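Local coordinates for protein benzoylformate Decarboxylase (Polynucleobacter necessarius, PDB 4K9Q) that binds thiamine diphosphate and magnesium and, as a benzoylformate decarboxylase, probably splits benzoylformate into benzaldehyde and carbon dioxide, at residues I461-A466 / K526-L531; M348-H353 / I520-T525; V370-S375 / Y393-G398. All blocks are in the same frame, centred on the assembly; numbering follows the deposited sequence.

Contact 1: residues I461-A466 / K526-L531. With TPP (thiamine diphosphate), chain D.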
loop_
_atom_site.group_PDB
_atom_site.type_symbol
_atom_site.label_atom_id
_atom_site.label_comp_id
_atom_site.label_asym_id
_atom_site.label_seq_id
_atom_site.Cartn_x
_atom_site.Cartn_y
_atom_site.Cartn_z
ATOM N N ILE A 461 -6.729 -33.945 7.047
ATOM C CA ILE A 461 -7.895 -33.081 7.036
ATOM C C ILE A 461 -8.201 -32.590 5.623
ATOM O O ILE A 461 -9.353 -32.296 5.312
ATOM C CB ILE A 461 -7.781 -31.917 8.027
ATOM C CG1 ILE A 461 -9.172 -31.296 8.247
ATOM C CG2 ILE A 461 -6.801 -30.889 7.523
ATOM C CD1 ILE A 461 -9.248 -30.287 9.360
ATOM N N LEU A 462 -7.191 -32.516 4.759
ATOM C CA LEU A 462 -7.471 -32.141 3.366
ATOM C C LEU A 462 -8.257 -33.227 2.624
ATOM O O LEU A 462 -9.015 -32.929 1.698
ATOM C CB LEU A 462 -6.195 -31.793 2.602
ATOM C CG LEU A 462 -5.390 -30.605 3.137
ATOM C CD1 LEU A 462 -4.221 -30.279 2.221
ATOM C CD2 LEU A 462 -6.282 -29.384 3.349
ATOM N N LYS A 463 -8.086 -34.482 3.022
ATOM C CA LYS A 463 -8.893 -35.554 2.435
ATOM C C LYS A 463 -10.318 -35.497 2.985
ATOM O O LYS A 463 -11.272 -35.830 2.284
ATOM C CB LYS A 463 -8.261 -36.931 2.689
ATOM C CG LYS A 463 -6.927 -37.138 1.969
ATOM C CD LYS A 463 -6.418 -38.561 2.133
ATOM C CE LYS A 463 -5.062 -38.730 1.467
ATOM N NZ LYS A 463 -4.549 -40.128 1.615
ATOM N N GLN A 464 -10.453 -35.078 4.240
ATOM C CA GLN A 464 -11.768 -34.876 4.837
ATOM C C GLN A 464 -12.490 -33.778 4.064
ATOM O O GLN A 464 -13.672 -33.894 3.751
ATOM C CB GLN A 464 -11.646 -34.487 6.311
ATOM C CG GLN A 464 -11.093 -35.600 7.210
ATOM C CD GLN A 464 -10.967 -35.194 8.671
ATOM O OE1 GLN A 464 -10.366 -34.166 9.005
ATOM N NE2 GLN A 464 -11.535 -36.008 9.554
ATOM N N PHE A 465 -11.770 -32.705 3.762
ATOM C CA PHE A 465 -12.337 -31.620 2.968
ATOM C C PHE A 465 -12.676 -32.044 1.545
ATOM O O PHE A 465 -13.683 -31.609 0.991
ATOM C CB PHE A 465 -11.368 -30.444 2.911
ATOM C CG PHE A 465 -11.706 -29.347 3.848
ATOM C CD1 PHE A 465 -12.651 -28.400 3.499
ATOM C CD2 PHE A 465 -11.088 -29.255 5.082
ATOM C CE1 PHE A 465 -12.973 -27.360 4.364
ATOM C CE2 PHE A 465 -11.407 -28.223 5.958
ATOM C CZ PHE A 465 -12.351 -27.275 5.594
ATOM N N ALA A 466 -11.823 -32.864 0.941
ATOM C CA ALA A 466 -12.053 -33.306 -0.428
ATOM C C ALA A 466 -13.358 -34.099 -0.504
ATOM O O ALA A 466 -14.047 -34.076 -1.525
ATOM C CB ALA A 466 -10.889 -34.153 -0.925
ATOM N N LYS A 526 -4.807 -44.475 8.880
ATOM C CA LYS A 526 -4.965 -43.481 7.827
ATOM C C LYS A 526 -6.439 -43.192 7.595
ATOM O O LYS A 526 -6.786 -42.243 6.887
ATOM C CB LYS A 526 -4.303 -43.951 6.525
ATOM C CG LYS A 526 -2.808 -44.232 6.651
ATOM C CD LYS A 526 -2.221 -44.775 5.351
ATOM C CE LYS A 526 -1.554 -43.689 4.508
ATOM N NZ LYS A 526 -2.498 -42.681 3.943
ATOM N N GLU A 527 -7.309 -44.003 8.194
ATOM C CA GLU A 527 -8.738 -43.767 8.078
ATOM C C GLU A 527 -9.053 -42.458 8.774
ATOM O O GLU A 527 -8.407 -42.096 9.759
ATOM C CB GLU A 527 -9.560 -44.916 8.671
ATOM C CG GLU A 527 -9.324 -46.270 7.998
ATOM C CD GLU A 527 -9.492 -46.230 6.482
ATOM O OE1 GLU A 527 -10.421 -45.553 5.998
ATOM O OE2 GLU A 527 -8.691 -46.876 5.774
ATOM N N LEU A 528 -10.041 -41.745 8.249
ATOM C CA LEU A 528 -10.386 -40.429 8.765
ATOM C C LEU A 528 -11.882 -40.332 9.029
ATOM O O LEU A 528 -12.702 -40.740 8.203
ATOM C CB LEU A 528 -9.967 -39.342 7.768
ATOM C CG LEU A 528 -8.469 -39.170 7.485
ATOM C CD1 LEU A 528 -8.266 -38.546 6.116
ATOM C CD2 LEU A 528 -7.812 -38.310 8.568
ATOM N N LYS A 529 -12.225 -39.792 10.190
ATOM C CA LYS A 529 -13.612 -39.510 10.514
ATOM C C LYS A 529 -14.103 -38.349 9.654
ATOM O O LYS A 529 -13.306 -37.688 8.985
ATOM C CB LYS A 529 -13.743 -39.194 12.004
ATOM C CG LYS A 529 -13.425 -40.398 12.883
ATOM C CD LYS A 529 -13.207 -40.011 14.329
ATOM C CE LYS A 529 -12.763 -41.220 15.148
ATOM N NZ LYS A 529 -13.774 -42.315 15.110
ATOM N N PRO A 530 -15.424 -38.126 9.635
ATOM C CA PRO A 530 -16.020 -36.986 8.923
ATOM C C PRO A 530 -15.592 -35.664 9.547
ATOM O O PRO A 530 -15.267 -35.633 10.735
ATOM C CB PRO A 530 -17.522 -37.189 9.136
ATOM C CG PRO A 530 -17.679 -38.659 9.389
ATOM C CD PRO A 530 -16.444 -39.051 10.160
ATOM N N LEU A 531 -15.587 -34.590 8.761
ATOM C CA LEU A 531 -15.244 -33.269 9.289
ATOM C C LEU A 531 -16.075 -32.905 10.522
ATOM O O LEU A 531 -15.543 -32.405 11.522
ATOM C CB LEU A 531 -15.425 -32.193 8.216
ATOM C CG LEU A 531 -14.242 -31.818 7.325
ATOM C CD1 LEU A 531 -14.624 -30.645 6.427
ATOM C CD2 LEU A 531 -13.019 -31.466 8.161
HETATM N "N1'" TPP D . 0.077 -24.274 4.415
HETATM C "C2'" TPP D . -0.015 -23.484 5.550
HETATM C CM2 TPP D . 1.116 -22.581 5.940
HETATM N "N3'" TPP D . -1.154 -23.500 6.332
HETATM C "C4'" TPP D . -2.207 -24.312 5.990
HETATM N "N4'" TPP D . -3.308 -24.311 6.739
HETATM C "C5'" TPP D . -2.110 -25.138 4.870
HETATM C "C6'" TPP D . -0.972 -25.111 4.065
HETATM C "C7'" TPP D . -3.266 -26.028 4.493
HETATM N N3 TPP D . -3.517 -27.180 5.347
HETATM C C2 TPP D . -4.510 -27.245 6.312
HETATM S S1 TPP D . -4.587 -28.655 7.086
HETATM C C5 TPP D . -3.361 -29.245 6.213
HETATM C C4 TPP D . -2.845 -28.359 5.271
HETATM C CM4 TPP D . -1.704 -28.642 4.326
HETATM C C6 TPP D . -2.964 -30.667 6.497
HETATM C C7 TPP D . -2.459 -30.931 7.906
HETATM O O7 TPP D . -1.915 -32.230 7.857
HETATM P PA TPP D . -1.337 -32.951 9.173
HETATM O O1A TPP D . -0.549 -31.950 9.968
HETATM O O2A TPP D . -0.497 -34.128 8.791
HETATM O O3A TPP D . -2.645 -33.277 10.048
HETATM P PB TPP D . -3.781 -34.383 9.774
HETATM O O1B TPP D . -4.900 -33.674 9.083
HETATM O O2B TPP D . -4.210 -34.880 11.137
HETATM O O3B TPP D . -3.267 -35.483 8.903
HETATM O O HOH W 1 -15.634 -35.407 5.413
HETATM O O HOH W 2 -12.631 -35.013 12.370
#
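Leu531 sets its CD1 methyl over the centre of the Phe465 ring, 3.9 Å from the centroid, a CH-pi contact in which the two side chains cross at about a right angle. Its other methyl, CD2, rests against CB of Gln464 at 3.8 Å and also touches CG1 of Ile461. Gln464 runs on from there with CG anti to its carbonyl carbon (chi1 -67°) and the chain extended, passing Leu528 CB on the way to Lys529. Its NE2 donates to Lys529 O from 43° above the carbonyl plane; the modelled 2.5 Å is so short that the exact length is doubtful. A water bridges the same NE2 to Pro530 O. The helix is 460-468, whose first turn grips the cofactor diphosphate in this thiamine-diphosphate-binding domain: Ile461 N donates to TPP O1B over 2.8 Å. With an alanine in place of Gln464, Lys529 O and the water would probably lose their amide partner, leaving 526-531 less firmly held on the helix. At the other end, Lys463 NZ and Lys526 NZ approach to 4.0 Å, and both form salt bridges to the magnesium ligand Glu458, with Asp478 a further salt-bridge partner of Lys463.

Contact 2: residues M348-H353 / I520-T525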
loop_
_atom_site.group_PDB
_atom_site.type_symbol
_atom_site.label_atom_id
_atom_site.label_comp_id
_atom_site.label_asym_id
_atom_site.label_seq_id
_atom_site.Cartn_x
_atom_site.Cartn_y
_atom_site.Cartn_z
ATOM N N MET A 348 -5.792 -52.053 15.587
ATOM C CA MET A 348 -4.533 -51.725 14.929
ATOM C C MET A 348 -4.832 -51.568 13.450
ATOM O O MET A 348 -5.592 -52.356 12.888
ATOM C CB MET A 348 -3.507 -52.839 15.123
ATOM C CG MET A 348 -2.689 -52.714 16.376
ATOM S SD MET A 348 -1.314 -51.562 16.190
ATOM C CE MET A 348 -0.514 -51.800 17.776
ATOM N N PRO A 349 -4.258 -50.541 12.807
ATOM C CA PRO A 349 -3.362 -49.512 13.347
ATOM C C PRO A 349 -4.018 -48.684 14.456
ATOM O O PRO A 349 -5.244 -48.626 14.552
ATOM C CB PRO A 349 -3.087 -48.611 12.135
ATOM C CG PRO A 349 -3.454 -49.423 10.938
ATOM C CD PRO A 349 -4.574 -50.307 11.389
ATOM N N LEU A 350 -3.187 -48.046 15.272
ATOM C CA LEU A 350 -3.647 -47.292 16.431
ATOM C C LEU A 350 -4.623 -46.181 16.046
ATOM O O LEU A 350 -4.426 -45.481 15.058
ATOM C CB LEU A 350 -2.453 -46.687 17.167
ATOM C CG LEU A 350 -1.473 -47.682 17.794
ATOM C CD1 LEU A 350 -0.295 -46.948 18.404
ATOM C CD2 LEU A 350 -2.201 -48.507 18.835
ATOM N N ARG A 351 -5.680 -46.037 16.836
ATOM C CA ARG A 351 -6.672 -44.995 16.613
ATOM C C ARG A 351 -6.351 -43.768 17.455
ATOM O O ARG A 351 -6.041 -43.880 18.640
ATOM C CB ARG A 351 -8.061 -45.525 16.945
ATOM C CG ARG A 351 -8.469 -46.674 16.034
ATOM C CD ARG A 351 -9.827 -47.193 16.399
ATOM N NE ARG A 351 -10.202 -48.335 15.574
ATOM C CZ ARG A 351 -11.347 -48.994 15.710
ATOM N NH1 ARG A 351 -12.214 -48.620 16.640
ATOM N NH2 ARG A 351 -11.621 -50.024 14.919
ATOM N N PRO A 352 -6.430 -42.576 16.845
ATOM C CA PRO A 352 -6.015 -41.363 17.559
ATOM C C PRO A 352 -6.772 -41.070 18.868
ATOM O O PRO A 352 -6.144 -40.537 19.785
ATOM C CB PRO A 352 -6.226 -40.251 16.520
ATOM C CG PRO A 352 -7.186 -40.814 15.522
ATOM C CD PRO A 352 -6.891 -42.293 15.476
ATOM N N HIS A 353 -8.061 -41.398 18.970
ATOM C CA HIS A 353 -8.770 -41.166 20.231
ATOM C C HIS A 353 -8.114 -42.000 21.345
ATOM O O HIS A 353 -7.983 -41.540 22.476
ATOM C CB HIS A 353 -10.262 -41.496 20.107
ATOM C CG HIS A 353 -11.112 -40.928 21.207
ATOM N ND1 HIS A 353 -11.088 -41.410 22.499
ATOM C CD2 HIS A 353 -12.036 -39.936 21.195
ATOM C CE1 HIS A 353 -11.953 -40.735 23.236
ATOM N NE2 HIS A 353 -12.543 -39.836 22.467
ATOM N N ILE A 520 7.996 -37.894 20.144
ATOM C CA ILE A 520 7.421 -39.232 20.183
ATOM C C ILE A 520 6.552 -39.414 18.947
ATOM O O ILE A 520 5.540 -38.737 18.792
ATOM C CB ILE A 520 6.578 -39.429 21.454
ATOM C CG1 ILE A 520 7.447 -39.164 22.687
ATOM C CG2 ILE A 520 5.964 -40.831 21.486
ATOM C CD1 ILE A 520 6.704 -39.207 24.009
ATOM N N VAL A 521 6.953 -40.321 18.064
ATOM C CA VAL A 521 6.226 -40.528 16.816
ATOM C C VAL A 521 5.267 -41.708 16.983
ATOM O O VAL A 521 5.678 -42.806 17.373
ATOM C CB VAL A 521 7.208 -40.765 15.635
ATOM C CG1 VAL A 521 6.446 -40.934 14.321
ATOM C CG2 VAL A 521 8.229 -39.618 15.548
ATOM N N VAL A 522 3.988 -41.467 16.708
ATOM C CA VAL A 522 2.952 -42.473 16.862
ATOM C C VAL A 522 2.285 -42.741 15.511
ATOM O O VAL A 522 1.551 -41.895 14.998
ATOM C CB VAL A 522 1.877 -42.010 17.863
ATOM C CG1 VAL A 522 0.920 -43.169 18.184
ATOM C CG2 VAL A 522 2.527 -41.461 19.130
ATOM N N PRO A 523 2.557 -43.907 14.910
ATOM C CA PRO A 523 1.836 -44.253 13.681
ATOM C C PRO A 523 0.365 -44.502 13.999
ATOM O O PRO A 523 0.056 -45.235 14.947
ATOM C CB PRO A 523 2.498 -45.560 13.228
ATOM C CG PRO A 523 3.725 -45.709 14.052
ATOM C CD PRO A 523 3.502 -44.956 15.323
ATOM N N ILE A 524 -0.536 -43.889 13.238
ATOM C CA ILE A 524 -1.957 -44.094 13.453
ATOM C C ILE A 524 -2.626 -44.528 12.161
ATOM O O ILE A 524 -2.034 -44.444 11.078
ATOM C CB ILE A 524 -2.655 -42.827 14.006
ATOM C CG1 ILE A 524 -2.449 -41.637 13.059
ATOM C CG2 ILE A 524 -2.132 -42.515 15.417
ATOM C CD1 ILE A 524 -3.374 -40.454 13.341
ATOM N N THR A 525 -3.859 -44.997 12.284
ATOM C CA THR A 525 -4.664 -45.338 11.132
ATOM C C THR A 525 -4.740 -44.155 10.171
ATOM O O THR A 525 -4.712 -42.987 10.598
ATOM C CB THR A 525 -6.075 -45.757 11.565
ATOM O OG1 THR A 525 -6.864 -46.068 10.411
ATOM C CG2 THR A 525 -6.736 -44.642 12.373
HETATM O O HOH W 3 -0.344 -47.979 14.512
#
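Thr525 and Leu350 meet through the backbone in the tight part of the contact: Thr525 N donates to Leu350 O over 2.9 Å, at an N-H...O angle of 163°. The same oxygen receives a CA-H...O approach from Ile524 CA at 3.3 Å, with CB of Ile524 also close to this oxygen, and the CG2 methyl of Thr525 lies beside it too. That methyl continues to Pro352, meeting CD at 3.9 Å with the side chains crossing at about a right angle. Leu350 turns its CD1 to Val522 CG1, 4.0 Å away, and both side chains pack on helix 501-513. The contact joins the loop leading into helix 352-361, with Arg351 at the N-cap position, to the C-terminal end of strand 517-523, an inner strand of the parallel alpha/beta sheet in the cofactor-binding domain. The Ile524 side chain packs on Phe454 and lies about 4 Å at its nearest from that of the magnesium ligand Asn456. The looser side is bridged by water. Here the exposed Pro349, after a cis peptide bond, touches Thr525 through CB, 3.7 Å from Thr525 N. A water fills in for a direct backbone bond, accepting from Leu350 N at 2.9 Å and donating to Pro523 O at 2.8 Å. The CB of Arg351 is directed away from 520-525, and its NH1 makes a salt bridge to Glu343.

Contact 3: residues V370-S375 / Y393-G398. With TPP (thiamine diphosphate), chain D.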
loop_
_atom_site.group_PDB
_atom_site.type_symbol
_atom_site.label_atom_id
_atom_site.label_comp_id
_atom_site.label_asym_id
_atom_site.label_seq_id
_atom_site.Cartn_x
_atom_site.Cartn_y
_atom_site.Cartn_z
ATOM N N VAL A 370 -0.632 -27.805 23.655
ATOM C CA VAL A 370 -0.625 -27.092 22.376
ATOM C C VAL A 370 -1.044 -28.075 21.287
ATOM O O VAL A 370 -0.737 -29.259 21.379
ATOM C CB VAL A 370 0.789 -26.566 22.085
ATOM C CG1 VAL A 370 0.845 -25.859 20.729
ATOM C CG2 VAL A 370 1.230 -25.609 23.201
ATOM N N GLU A 371 -1.771 -27.612 20.276
ATOM C CA GLU A 371 -2.240 -28.533 19.242
ATOM C C GLU A 371 -2.140 -27.953 17.831
ATOM O O GLU A 371 -2.513 -26.805 17.582
ATOM C CB GLU A 371 -3.669 -29.011 19.544
ATOM C CG GLU A 371 -4.382 -29.736 18.397
ATOM C CD GLU A 371 -5.012 -28.780 17.389
ATOM O OE1 GLU A 371 -4.813 -28.993 16.174
ATOM O OE2 GLU A 371 -5.708 -27.805 17.794
ATOM N N GLU A 372 -1.616 -28.762 16.920
ATOM C CA GLU A 372 -1.626 -28.468 15.490
ATOM C C GLU A 372 -1.643 -29.810 14.773
ATOM O O GLU A 372 -0.657 -30.223 14.167
ATOM C CB GLU A 372 -0.408 -27.636 15.081
ATOM C CG GLU A 372 -0.489 -27.065 13.660
ATOM C CD GLU A 372 0.655 -26.123 13.345
ATOM O OE1 GLU A 372 0.709 -25.006 13.915
ATOM O OE2 GLU A 372 1.515 -26.500 12.531
ATOM N N CYS A 373 -2.776 -30.491 14.888
ATOM C CA CYS A 373 -2.994 -31.792 14.266
ATOM C C CYS A 373 -4.447 -31.757 13.831
ATOM O O CYS A 373 -5.337 -32.233 14.540
ATOM C CB CYS A 373 -2.756 -32.911 15.278
ATOM S SG CYS A 373 -2.708 -34.542 14.514
ATOM N N PRO A 374 -4.703 -31.146 12.670
ATOM C CA PRO A 374 -6.072 -30.759 12.322
ATOM C C PRO A 374 -7.107 -31.889 12.357
ATOM O O PRO A 374 -8.202 -31.673 12.885
ATOM C CB PRO A 374 -5.916 -30.189 10.906
ATOM C CG PRO A 374 -4.537 -29.571 10.930
ATOM C CD PRO A 374 -3.708 -30.561 11.750
ATOM N N SER A 375 -6.785 -33.066 11.833
ATOM C CA SER A 375 -7.814 -34.102 11.730
ATOM C C SER A 375 -8.308 -34.626 13.086
ATOM O O SER A 375 -9.412 -35.166 13.162
ATOM C CB SER A 375 -7.359 -35.272 10.841
ATOM O OG SER A 375 -6.383 -36.052 11.488
ATOM N N TYR A 393 -3.358 -23.841 24.155
ATOM C CA TYR A 393 -3.030 -22.836 23.147
ATOM C C TYR A 393 -2.956 -23.448 21.757
ATOM O O TYR A 393 -2.354 -24.518 21.567
ATOM C CB TYR A 393 -1.660 -22.222 23.434
ATOM C CG TYR A 393 -1.509 -21.497 24.746
ATOM C CD1 TYR A 393 -1.323 -22.200 25.935
ATOM C CD2 TYR A 393 -1.523 -20.108 24.795
ATOM C CE1 TYR A 393 -1.164 -21.525 27.143
ATOM C CE2 TYR A 393 -1.366 -19.428 25.989
ATOM C CZ TYR A 393 -1.189 -20.144 27.157
ATOM O OH TYR A 393 -1.030 -19.481 28.355
ATOM N N THR A 394 -3.525 -22.752 20.779
ATOM C CA THR A 394 -3.289 -23.072 19.373
ATOM C C THR A 394 -3.343 -21.743 18.604
ATOM O O THR A 394 -3.507 -20.668 19.206
ATOM C CB THR A 394 -4.296 -24.123 18.831
ATOM O OG1 THR A 394 -3.901 -24.568 17.522
ATOM C CG2 THR A 394 -5.711 -23.558 18.774
ATOM N N PHE A 395 -3.184 -21.804 17.289
ATOM C CA PHE A 395 -3.244 -20.585 16.469
ATOM C C PHE A 395 -4.667 -20.045 16.256
ATOM O O PHE A 395 -5.649 -20.794 16.305
ATOM C CB PHE A 395 -2.486 -20.776 15.137
ATOM C CG PHE A 395 -2.879 -22.019 14.350
ATOM C CD1 PHE A 395 -2.033 -22.506 13.358
ATOM C CD2 PHE A 395 -4.085 -22.662 14.563
ATOM C CE1 PHE A 395 -2.366 -23.635 12.616
ATOM C CE2 PHE A 395 -4.436 -23.801 13.830
ATOM C CZ PHE A 395 -3.574 -24.285 12.849
ATOM N N ALA A 396 -4.778 -18.735 16.060
ATOM C CA ALA A 396 -6.064 -18.130 15.717
ATOM C C ALA A 396 -6.310 -18.134 14.211
ATOM O O ALA A 396 -7.427 -17.857 13.761
ATOM C CB ALA A 396 -6.144 -16.693 16.253
ATOM N N SER A 397 -5.275 -18.477 13.441
ATOM C CA SER A 397 -5.233 -18.182 12.009
ATOM C C SER A 397 -5.375 -19.389 11.078
ATOM O O SER A 397 -5.663 -19.223 9.888
ATOM C CB SER A 397 -3.898 -17.532 11.687
ATOM O OG SER A 397 -2.875 -18.514 11.826
ATOM N N GLY A 398 -5.119 -20.583 11.597
ATOM C CA GLY A 398 -5.054 -21.779 10.768
ATOM C C GLY A 398 -3.771 -21.948 9.958
ATOM O O GLY A 398 -3.657 -22.895 9.174
HETATM N "N1'" TPP D . 0.077 -24.274 4.415
HETATM C "C2'" TPP D . -0.015 -23.484 5.550
HETATM C CM2 TPP D . 1.116 -22.581 5.940
HETATM N "N3'" TPP D . -1.154 -23.500 6.332
HETATM C "C4'" TPP D . -2.207 -24.312 5.990
HETATM N "N4'" TPP D . -3.308 -24.311 6.739
HETATM C "C5'" TPP D . -2.110 -25.138 4.870
HETATM C "C6'" TPP D . -0.972 -25.111 4.065
HETATM C "C7'" TPP D . -3.266 -26.028 4.493
HETATM N N3 TPP D . -3.517 -27.180 5.347
HETATM C C2 TPP D . -4.510 -27.245 6.312
HETATM S S1 TPP D . -4.587 -28.655 7.086
HETATM C C5 TPP D . -3.361 -29.245 6.213
HETATM C C4 TPP D . -2.845 -28.359 5.271
HETATM C CM4 TPP D . -1.704 -28.642 4.326
HETATM C C6 TPP D . -2.964 -30.667 6.497
HETATM C C7 TPP D . -2.459 -30.931 7.906
HETATM O O7 TPP D . -1.915 -32.230 7.857
HETATM P PA TPP D . -1.337 -32.951 9.173
HETATM O O1A TPP D . -0.549 -31.950 9.968
HETATM O O2A TPP D . -0.497 -34.128 8.791
HETATM O O3A TPP D . -2.645 -33.277 10.048
HETATM P PB TPP D . -3.781 -34.383 9.774
HETATM O O1B TPP D . -4.900 -33.674 9.083
HETATM O O2B TPP D . -4.210 -34.880 11.137
HETATM O O3B TPP D . -3.267 -35.483 8.903
HETATM O O HOH W 4 -6.020 -25.850 16.114
#
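Val370 and Tyr393 form a single parallel bridge between segments that run 30° apart, closed by a CA-H...O contact of 3.2 Å from Val370 CA to Tyr393 O and a weak hydrogen bond of 3.4 Å from Glu371 N to the same oxygen. One residue on, a side chain takes over from the backbone: Thr394 OG1 donates to Glu371 O over 2.6 Å, arriving nearly along the C=O axis. Glu371 and Thr394 lie side by side, pointing the same way, and a water donates to both Glu371 OE2 and Thr394 OG1. The glutamate has CG anti to its backbone N and bends at chi2 (-82°); the carboxylate turns back on its own chain, where OE1 takes the Cys373 N-H at 2.8 Å on its anti side. This is the edge of the parallel sheet, where a beta-alpha-beta crossover through helix 377-383 joins strand 368-372 to strand 392-393, and the cofactor sits past the C-terminal ends of the strands, as in other thiamine diphosphate enzymes. Glu372 crosses Phe395 at about a right angle, its OE1 3.6 Å from ring atom CE1 and the carboxylate and ring planes only 12° apart. Backbone N-H groups hold both oxygens, OE1 by Asp403 at the start of helix 403-417 and OE2 by Gly401. Over the centre of one face of the Phe395 ring lies Gly398 CA, 3.5 Å above the plane. Gly398 in turn presents its O to the cofactor's aminopyrimidine, accepting from TPP N4' at 2.8 Å. From 370-375, Ser375 binds the other end of the same molecule: its N and its OG both donate to diphosphate oxygen O2B, the OG distance of 2.5 Å being so short that its exact value is doubtful.

In the fold
Contact 3 is the buried one, while contacts 1 and 2 are only partly buried. Contacts 2 and 3 both reach the sheet of the C-terminal cofactor-binding domain, contact 3 at its edge strand and contact 2 at an inner strand, with contact 3 nested in the chain loop that contact 2 closes. Contact 1 carries the chain on from contact 2 to the last modelled residue. Contacts 1 and 3 share the cofactor and touch directly, Ile461 packing on Pro374 and Leu528 on Ser375. Their chemistry differs accordingly: enclosed carboxylates and a hydroxyl in contact 3, backbone bonding with prolines and aliphatic groups in contact 2, and leucine packing with an amide and two neighbouring lysines that share an acidic partner in contact 1.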